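Local structure of ErfK/YbiS/YcfS/YnhG family protein (Xylanimonas cellulosilytica, 4LPQ) at residues G75-T79 against R104-I108; R141-H145 against M154-K158; G163-S169 against G180-N186. The protein is probably a peptidoglycan L,D-transpeptidase of cell wall biogenesis, present here as a putative peptidoglycan-binding domain joined to the catalytic domain. All blocks are in the same frame, centred on the assembly; numbering follows the deposited sequence. Where two conformers were deposited one is given.

In the fold
From the N terminus the chain passes through helices 18-30, 43-56 and 66-74 before reaching 75-79, the start of the connector to strand 86-91. Contact 1 closes the first loop by laying this connector against strand 104-110 of the catalytic sheet. Contact 2 then closes a short hairpin, strand 144-145 against strand 154-159, and contact 3 joins strand 164-168 to strand 182-184. The three loops follow in series; none nests in or crosses another. Contacts 2 and 3 adjoin, their centres about 9 Å apart, because strands 154-159 and 164-168 are neighbours in the sheet. Contact 1 lies across the chain's centre, about 20 Å from contact 3 between centres.

Contact 1 (G75-T79 against R104-I108); sequences GYRPT and RVVRI
With CG beside the backbone N (chi1 -71°) and a bend at chi3 (44°), R77 swings its guanidinium across to the backbone of V105, while V105, with CG2 beside its own backbone N, points that methyl at the P78 carbonyl, CG2 of V105 sitting in front of it, 3.5 Å from O of P78. The grip on V105 O comes from the guanidinium edge: NH2 of R77 donates to O of V105 at 2.9 Å, nearly straight, in the carbonyl plane and on a lone pair. NH1 of R77 adds a weak second bond to the same oxygen, but its stronger partner is the carbonyl of L30. The one arginine therefore joins the end of helix 18-30 to the strand edge. Two waters back it up: one takes a weak bond from NH1 of R77 and donates to the carbonyls of V105 and V106, the other links NH2 of R77, again weakly, to the amide of V105.

G75, at positive phi, ends helix 66-74 in a Schellman motif, and the chain leaves it for the catalytic sheet. On strand 104-110, V106 and R107 both face A99, a classic beta bulge. Beside the arginine, P78 and I108 meet tip to tip, with CD of P78 3.8 Å from CG1 of I108. Y32 and L98 pack on both of these residues.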
loop_
_atom_site.group_PDB
_atom_site.type_symbol
_atom_site.label_atom_id
_atom_site.label_comp_id
_atom_site.label_asym_id
_atom_site.label_seq_id
_atom_site.Cartn_x
_atom_site.Cartn_y
_atom_site.Cartn_z
ATOM N N GLY A 75 5.360 0.145 -18.289
ATOM C CA GLY A 75 4.124 -0.386 -17.772
ATOM C C GLY A 75 4.346 -1.360 -16.637
ATOM O O GLY A 75 3.609 -2.307 -16.447
ATOM N N TYR A 76 5.349 -1.151 -15.785
ATOM C CA TYR A 76 5.725 -2.094 -14.763
ATOM C C TYR A 76 4.546 -2.379 -13.823
ATOM O O TYR A 76 3.957 -1.492 -13.245
ATOM C CB TYR A 76 6.888 -1.655 -13.890
ATOM C CG TYR A 76 7.296 -2.744 -12.901
ATOM C CD1 TYR A 76 8.069 -3.819 -13.303
ATOM C CD2 TYR A 76 6.700 -2.825 -11.680
ATOM C CE1 TYR A 76 8.280 -4.909 -12.460
ATOM C CE2 TYR A 76 6.891 -3.874 -10.825
ATOM C CZ TYR A 76 7.630 -4.915 -11.224
ATOM O OH TYR A 76 7.861 -5.970 -10.368
ATOM N N ARG A 77 4.274 -3.700 -13.675
ATOM C CA ARG A 77 3.300 -4.222 -12.700
ATOM C C ARG A 77 3.941 -5.432 -12.046
ATOM O O ARG A 77 4.547 -6.276 -12.735
ATOM C CB ARG A 77 2.006 -4.603 -13.322
ATOM C CG ARG A 77 1.192 -3.402 -13.786
ATOM C CD ARG A 77 0.119 -3.754 -14.760
ATOM N NE ARG A 77 -0.657 -4.932 -14.441
ATOM C CZ ARG A 77 -1.754 -5.023 -13.680
ATOM N NH1 ARG A 77 -2.248 -4.041 -13.015
ATOM N NH2 ARG A 77 -2.330 -6.166 -13.615
ATOM N N PRO A 78 3.762 -5.594 -10.724
ATOM C CA PRO A 78 4.338 -6.783 -10.085
ATOM C C PRO A 78 3.563 -8.085 -10.501
ATOM O O PRO A 78 2.388 -7.990 -10.864
ATOM C CB PRO A 78 4.181 -6.480 -8.623
ATOM C CG PRO A 78 3.147 -5.495 -8.536
ATOM C CD PRO A 78 3.068 -4.723 -9.777
ATOM N N THR A 79 4.286 -9.200 -10.456
ATOM C CA THR A 79 3.681 -10.504 -10.745
ATOM C C THR A 79 3.224 -11.146 -9.429
ATOM O O THR A 79 4.088 -11.296 -8.531
ATOM C CB THR A 79 4.692 -11.399 -11.452
ATOM O OG1 THR A 79 5.089 -10.805 -12.680
ATOM C CG2 THR A 79 4.143 -12.718 -11.708
ATOM N N ARG A 104 -4.254 -12.284 -11.490
ATOM C CA ARG A 104 -4.102 -10.951 -12.104
ATOM C C ARG A 104 -4.144 -9.926 -10.958
ATOM O O ARG A 104 -5.040 -9.907 -10.123
ATOM C CB ARG A 104 -5.308 -10.660 -13.055
ATOM C CG ARG A 104 -5.354 -9.223 -13.658
ATOM C CD ARG A 104 -6.602 -8.931 -14.556
ATOM N NE ARG A 104 -8.007 -9.064 -14.021
ATOM C CZ ARG A 104 -8.776 -8.109 -13.470
ATOM N NH1 ARG A 104 -8.310 -6.868 -13.291
ATOM N NH2 ARG A 104 -10.015 -8.405 -13.045
ATOM N N VAL A 105 -3.190 -9.001 -10.961
ATOM C CA VAL A 105 -3.216 -7.893 -10.003
ATOM C C VAL A 105 -4.315 -6.954 -10.419
ATOM O O VAL A 105 -4.295 -6.377 -11.557
ATOM C CB VAL A 105 -1.849 -7.178 -9.974
ATOM C CG1 VAL A 105 -1.885 -5.984 -9.105
ATOM C CG2 VAL A 105 -0.806 -8.169 -9.527
ATOM N N VAL A 106 -5.206 -6.662 -9.499
ATOM C CA VAL A 106 -6.279 -5.703 -9.694
ATOM C C VAL A 106 -5.851 -4.294 -9.247
ATOM O O VAL A 106 -6.077 -3.306 -9.955
ATOM C CB VAL A 106 -7.592 -6.161 -8.991
ATOM C CG1 VAL A 106 -8.714 -5.133 -9.132
ATOM C CG2 VAL A 106 -8.003 -7.508 -9.520
ATOM N N ARG A 107 -5.193 -4.247 -8.079
ATOM C CA ARG A 107 -4.629 -2.989 -7.592
ATOM C C ARG A 107 -3.364 -3.247 -6.842
ATOM O O ARG A 107 -3.163 -4.276 -6.184
ATOM C CB ARG A 107 -5.539 -2.157 -6.611
ATOM C CG ARG A 107 -6.775 -1.507 -7.124
ATOM C CD ARG A 107 -6.585 -0.423 -8.175
ATOM N NE ARG A 107 -7.893 0.147 -8.473
ATOM C CZ ARG A 107 -8.758 -0.418 -9.327
ATOM N NH1 ARG A 107 -8.484 -1.545 -9.958
ATOM N NH2 ARG A 107 -9.961 0.078 -9.507
ATOM N N ILE A 108 -2.473 -2.251 -6.942
ATOM C CA ILE A 108 -1.268 -2.172 -6.141
ATOM C C ILE A 108 -1.463 -1.002 -5.172
ATOM O O ILE A 108 -1.735 0.114 -5.651
ATOM C CB ILE A 108 0.008 -1.940 -6.986
ATOM C CG1 ILE A 108 0.165 -2.938 -8.116
ATOM C CG2 ILE A 108 1.225 -1.958 -6.035
ATOM C CD1 ILE A 108 -0.448 -2.539 -9.410
HETATM O O HOH W 1 -5.178 -3.446 -12.675
HETATM O O HOH W 2 -1.344 -9.232 -13.322
#

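Contact 2 (R141-H145 against M154-K158); sequences RDGMH and MWRPK
This is an antiparallel hairpin contact at the margin of the catalytic sheet, pairing strand 144-145 with strand 154-159 where the latter turns a corner at W155 and R156. H145 and M154 form the hydrogen-bonded pair: N of H145 donates to O of M154 at 2.9 Å, and the return bond is just as straight. M144 and W155 are the adjoining non-hydrogen-bonded pair. At the corner N of R156 donates to O of G143 at 2.8 Å, and past it N of R141 reaches O of P157.

The side chains of M144 and W155 cross at about a right angle. M144, a selenomethionine with CG anti to the backbone N (chi1 -169°) and bends at its next two torsions, brings CE to 3.9 Å from CE3 of W155; its selenium lies at the edge of the six-membered ring, a Met-aromatic contact. D142 and R156 run side by side with their planes 19° apart, and OD1 of D142 meets NE of R156 at 2.8 Å in a salt bridge whose individual hydrogen bonds are weak in angle. NH2 of R156 also makes a salt bridge with D194, NH1 a hydrogen bond to N190, and the guanidinium a cation-pi contact with W193. An alanine in place of R156 would probably leave D142 without this counter-charge and remove one of the ties to helix 186-196. M154, on the face shared with H145, sends its side chain to within about 4 Å of those of H167 and C181, consistent with the hairpin flanking the predicted active site of this YkuD-family domain.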
loop_
_atom_site.group_PDB
_atom_site.type_symbol
_atom_site.label_atom_id
_atom_site.label_comp_id
_atom_site.label_asym_id
_atom_site.label_seq_id
_atom_site.Cartn_x
_atom_site.Cartn_y
_atom_site.Cartn_z
ATOM N N ARG A 141 -13.505 -5.141 11.921
ATOM C CA ARG A 141 -14.220 -4.188 12.734
ATOM C C ARG A 141 -14.406 -2.956 11.904
ATOM O O ARG A 141 -13.408 -2.270 11.538
ATOM C CB ARG A 141 -13.453 -3.974 14.079
ATOM C CG ARG A 141 -13.398 -5.150 15.009
ATOM C CD ARG A 141 -12.577 -4.980 16.279
ATOM N NE ARG A 141 -12.709 -6.155 17.150
ATOM C CZ ARG A 141 -11.872 -6.496 18.115
ATOM N NH1 ARG A 141 -10.760 -5.777 18.295
ATOM N NH2 ARG A 141 -12.170 -7.565 18.903
ATOM N N ASP A 142 -15.667 -2.608 11.546
ATOM C CA ASP A 142 -16.025 -1.624 10.549
ATOM C C ASP A 142 -16.196 -0.224 11.080
ATOM O O ASP A 142 -17.297 0.337 11.060
ATOM C CB ASP A 142 -17.319 -2.031 9.820
ATOM C CG ASP A 142 -17.644 -1.205 8.602
ATOM O OD1 ASP A 142 -16.784 -0.410 8.171
ATOM O OD2 ASP A 142 -18.790 -1.438 8.062
ATOM N N GLY A 143 -15.098 0.375 11.428
ATOM C CA GLY A 143 -14.976 1.751 11.984
ATOM C C GLY A 143 -13.539 1.924 12.512
ATOM O O GLY A 143 -12.584 1.197 12.144
HETATM N N MSE A 144 -13.327 2.931 13.334
HETATM C CA MSE A 144 -12.071 3.276 13.927
HETATM C C MSE A 144 -11.908 2.493 15.254
HETATM O O MSE A 144 -12.737 2.671 16.179
HETATM C CB MSE A 144 -12.061 4.819 14.097
HETATM C CG MSE A 144 -10.647 5.203 14.466
HETATM SE SE MSE A 144 -9.333 5.128 13.049
HETATM C CE MSE A 144 -9.596 6.783 12.133
ATOM N N HIS A 145 -10.868 1.669 15.389
ATOM C CA HIS A 145 -10.647 0.841 16.583
ATOM C C HIS A 145 -9.263 0.861 17.149
ATOM O O HIS A 145 -8.303 1.049 16.411
ATOM C CB HIS A 145 -10.989 -0.615 16.198
ATOM C CG HIS A 145 -12.477 -0.808 16.063
ATOM N ND1 HIS A 145 -13.268 -0.655 14.923
ATOM C CD2 HIS A 145 -13.343 -1.187 17.029
ATOM C CE1 HIS A 145 -14.561 -0.866 15.225
ATOM N NE2 HIS A 145 -14.604 -1.245 16.479
HETATM N N MSE A 154 -6.788 2.153 14.311
HETATM C CA MSE A 154 -6.813 1.502 13.051
HETATM C C MSE A 154 -8.171 1.755 12.410
HETATM O O MSE A 154 -9.240 1.546 12.989
HETATM C CB MSE A 154 -6.718 -0.025 13.211
HETATM C CG MSE A 154 -5.389 -0.429 13.842
HETATM SE SE MSE A 154 -5.116 -2.438 13.876
HETATM C CE MSE A 154 -6.599 -2.778 14.913
ATOM N N TRP A 155 -8.155 2.147 11.130
ATOM C CA TRP A 155 -9.379 2.368 10.337
ATOM C C TRP A 155 -9.829 1.119 9.624
ATOM O O TRP A 155 -9.081 0.607 8.756
ATOM C CB TRP A 155 -9.189 3.546 9.356
ATOM C CG TRP A 155 -10.393 3.798 8.508
ATOM C CD1 TRP A 155 -10.480 3.601 7.164
ATOM C CD2 TRP A 155 -11.653 4.311 8.939
ATOM N NE1 TRP A 155 -11.753 3.980 6.736
ATOM C CE2 TRP A 155 -12.469 4.420 7.813
ATOM C CE3 TRP A 155 -12.194 4.659 10.198
ATOM C CZ2 TRP A 155 -13.790 4.835 7.904
ATOM C CZ3 TRP A 155 -13.491 5.022 10.289
ATOM C CH2 TRP A 155 -14.282 5.139 9.149
ATOM N N ARG A 156 -10.977 0.581 9.969
ATOM C CA ARG A 156 -11.569 -0.565 9.311
ATOM C C ARG A 156 -10.604 -1.742 9.213
ATOM O O ARG A 156 -10.434 -2.289 8.109
ATOM C CB ARG A 156 -12.191 -0.124 8.000
ATOM C CG ARG A 156 -13.163 1.053 8.074
ATOM C CD ARG A 156 -13.812 1.352 6.746
ATOM N NE ARG A 156 -14.835 0.422 6.374
ATOM C CZ ARG A 156 -15.429 0.444 5.221
ATOM N NH1 ARG A 156 -15.004 1.206 4.247
ATOM N NH2 ARG A 156 -16.509 -0.339 5.027
ATOM N N PRO A 157 -10.066 -2.196 10.349
ATOM C CA PRO A 157 -9.178 -3.378 10.280
ATOM C C PRO A 157 -9.879 -4.664 9.822
ATOM O O PRO A 157 -10.982 -4.959 10.238
ATOM C CB PRO A 157 -8.675 -3.456 11.703
ATOM C CG PRO A 157 -9.785 -2.875 12.556
ATOM C CD PRO A 157 -10.277 -1.719 11.735
ATOM N N LYS A 158 -9.090 -5.389 9.050
ATOM C CA LYS A 158 -9.381 -6.738 8.651
ATOM C C LYS A 158 -8.279 -7.653 9.235
ATOM O O LYS A 158 -7.084 -7.501 8.865
ATOM C CB LYS A 158 -9.447 -6.910 7.175
ATOM C CG LYS A 158 -10.606 -6.172 6.572
ATOM C CD LYS A 158 -11.177 -6.762 5.466
ATOM C CE LYS A 158 -12.315 -6.009 4.874
ATOM N NZ LYS A 158 -13.561 -6.809 4.655
#

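Contact 3 (G163-S169 against G180-N186); sequences GYAVHGS and GCVRVSN
The imidazole of H167 has CA of R183 over one face and CB of C181 at its edge, in the ring plane, where NE2 of H167 comes to 3.6 Å from CB of C181. The ring of Y164 likewise turns its edge to the other segment: CD1 of Y164 lies 3.5 Å from O of G180, near the ring plane. Over one face of the R183 guanidinium stands OG of S169, while NH1 of R183 bonds to the carbonyl of S171.

A first torsion of 67° sets CG of H167 between its backbone N and carbonyl carbon, and from there ND1 of H167 donates to O of G168 at 2.8 Å. The oxygen lies in the ring plane, although the donor stands well above the carbonyl plane. That bond helps hold the ring's rotation, with NE2 on the cysteine side.

SG of C181 accepts from N of A165 at 3.5 Å and lies close to the carbonyl of G163, which places the sulfur beside the start of the strand. Parallel pairing then carries on: N of V182 donates to O of A165, N of H167 to O of V182, N of V184 to O of H167, and N of S169 to O of V184. A side chain at G168 would clash with OD1 of N186, and S185 N-caps helix 186-196. The parallel pairing thus sets the predicted nucleophile C181, just ahead of strand 182-184, near the predicted proton donor/acceptor H167 on strand 164-168, the cysteine-histidine site of YkuD-type L,D-transpeptidases.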
loop_
_atom_site.group_PDB
_atom_site.type_symbol
_atom_site.label_atom_id
_atom_site.label_comp_id
_atom_site.label_asym_id
_atom_site.label_seq_id
_atom_site.Cartn_x
_atom_site.Cartn_y
_atom_site.Cartn_z
ATOM N N GLY A 163 -3.895 -10.329 16.522
ATOM C CA GLY A 163 -4.009 -8.897 16.382
ATOM C C GLY A 163 -3.482 -8.285 15.123
ATOM O O GLY A 163 -3.605 -7.118 14.882
ATOM N N TYR A 164 -2.856 -9.088 14.305
ATOM C CA TYR A 164 -2.291 -8.642 13.043
ATOM C C TYR A 164 -3.418 -8.463 12.024
ATOM O O TYR A 164 -4.218 -9.381 11.723
ATOM C CB TYR A 164 -1.259 -9.592 12.465
ATOM C CG TYR A 164 -0.038 -9.748 13.319
ATOM C CD1 TYR A 164 0.994 -8.833 13.230
ATOM C CD2 TYR A 164 0.150 -10.777 14.152
ATOM C CE1 TYR A 164 2.104 -8.884 14.025
ATOM C CE2 TYR A 164 1.259 -10.882 14.928
ATOM C CZ TYR A 164 2.271 -9.941 14.851
ATOM O OH TYR A 164 3.379 -10.074 15.667
ATOM N N ALA A 165 -3.502 -7.202 11.531
ATOM C CA ALA A 165 -4.515 -6.771 10.636
ATOM C C ALA A 165 -3.949 -5.922 9.538
ATOM O O ALA A 165 -2.883 -5.321 9.646
ATOM C CB ALA A 165 -5.554 -5.918 11.390
ATOM N N VAL A 166 -4.698 -5.842 8.439
ATOM C CA VAL A 166 -4.578 -4.785 7.402
ATOM C C VAL A 166 -5.570 -3.692 7.790
ATOM O O VAL A 166 -6.739 -3.975 8.102
ATOM C CB VAL A 166 -4.917 -5.331 6.003
ATOM C CG1 VAL A 166 -4.735 -4.240 4.954
ATOM C CG2 VAL A 166 -4.008 -6.508 5.665
ATOM N N HIS A 167 -5.108 -2.450 7.814
ATOM C CA HIS A 167 -5.973 -1.332 8.226
ATOM C C HIS A 167 -5.594 -0.049 7.629
ATOM O O HIS A 167 -4.431 0.116 7.204
ATOM C CB HIS A 167 -6.001 -1.222 9.771
ATOM C CG HIS A 167 -4.678 -0.809 10.347
ATOM N ND1 HIS A 167 -4.325 0.515 10.538
ATOM C CD2 HIS A 167 -3.636 -1.547 10.764
ATOM C CE1 HIS A 167 -3.098 0.540 11.058
ATOM N NE2 HIS A 167 -2.646 -0.687 11.175
ATOM N N GLY A 168 -6.490 0.892 7.594
ATOM C CA GLY A 168 -6.141 2.257 7.244
ATOM C C GLY A 168 -5.459 3.021 8.364
ATOM O O GLY A 168 -5.689 2.785 9.561
ATOM N N SER A 169 -4.566 3.885 7.941
ATOM C CA SER A 169 -3.731 4.662 8.856
ATOM C C SER A 169 -3.516 6.047 8.341
ATOM O O SER A 169 -3.627 6.270 7.131
ATOM C CB SER A 169 -2.403 3.966 9.080
ATOM O OG SER A 169 -1.637 4.507 10.152
ATOM N N GLY A 180 3.725 -4.124 13.541
ATOM C CA GLY A 180 3.468 -5.388 12.979
ATOM C C GLY A 180 2.264 -5.438 12.062
ATOM O O GLY A 180 2.196 -6.321 11.157
ATOM N N CYS A 181 1.215 -4.609 12.295
ATOM C CA CYS A 181 0.112 -4.631 11.357
ATOM C C CYS A 181 0.551 -4.012 10.013
ATOM O O CYS A 181 1.613 -3.382 9.902
ATOM C CB CYS A 181 -1.002 -3.856 11.919
ATOM S SG CYS A 181 -1.818 -4.725 13.312
ATOM N N VAL A 182 -0.293 -4.230 9.003
ATOM C CA VAL A 182 -0.023 -3.688 7.682
ATOM C C VAL A 182 -0.899 -2.521 7.417
ATOM O O VAL A 182 -2.127 -2.674 7.297
ATOM C CB VAL A 182 -0.202 -4.786 6.617
ATOM C CG1 VAL A 182 0.057 -4.240 5.243
ATOM C CG2 VAL A 182 0.722 -5.996 6.943
ATOM N N ARG A 183 -0.346 -1.333 7.294
ATOM C CA ARG A 183 -1.047 -0.098 7.083
ATOM C C ARG A 183 -1.197 0.202 5.569
ATOM O O ARG A 183 -0.237 -0.003 4.825
ATOM C CB ARG A 183 -0.202 1.108 7.639
ATOM C CG ARG A 183 0.068 1.011 9.066
ATOM C CD ARG A 183 0.971 2.209 9.339
ATOM N NE ARG A 183 1.221 2.188 10.692
ATOM C CZ ARG A 183 1.971 3.043 11.293
ATOM N NH1 ARG A 183 2.485 4.089 10.618
ATOM N NH2 ARG A 183 2.169 2.813 12.546
ATOM N N VAL A 184 -2.324 0.755 5.229
ATOM C CA VAL A 184 -2.623 1.332 3.906
ATOM C C VAL A 184 -3.397 2.629 4.124
ATOM O O VAL A 184 -3.816 2.909 5.243
ATOM C CB VAL A 184 -3.396 0.366 2.984
ATOM C CG1 VAL A 184 -2.591 -0.933 2.779
ATOM C CG2 VAL A 184 -4.779 0.096 3.534
ATOM N N SER A 185 -3.623 3.422 3.085
ATOM C CA SER A 185 -4.434 4.632 3.254
ATOM C C SER A 185 -5.875 4.319 3.607
ATOM O O SER A 185 -6.372 3.236 3.253
ATOM C CB SER A 185 -4.392 5.533 2.029
ATOM O OG SER A 185 -5.118 4.963 0.940
ATOM N N ASN A 186 -6.566 5.243 4.224
ATOM C CA ASN A 186 -7.988 5.023 4.480
ATOM C C ASN A 186 -8.795 4.799 3.187
ATOM O O ASN A 186 -9.652 3.979 3.155
ATOM C CB ASN A 186 -8.547 6.161 5.315
ATOM C CG ASN A 186 -8.055 6.230 6.723
ATOM O OD1 ASN A 186 -7.424 5.373 7.247
ATOM N ND2 ASN A 186 -8.396 7.336 7.325
HETATM O O HOH W 3 -5.189 7.492 5.281
#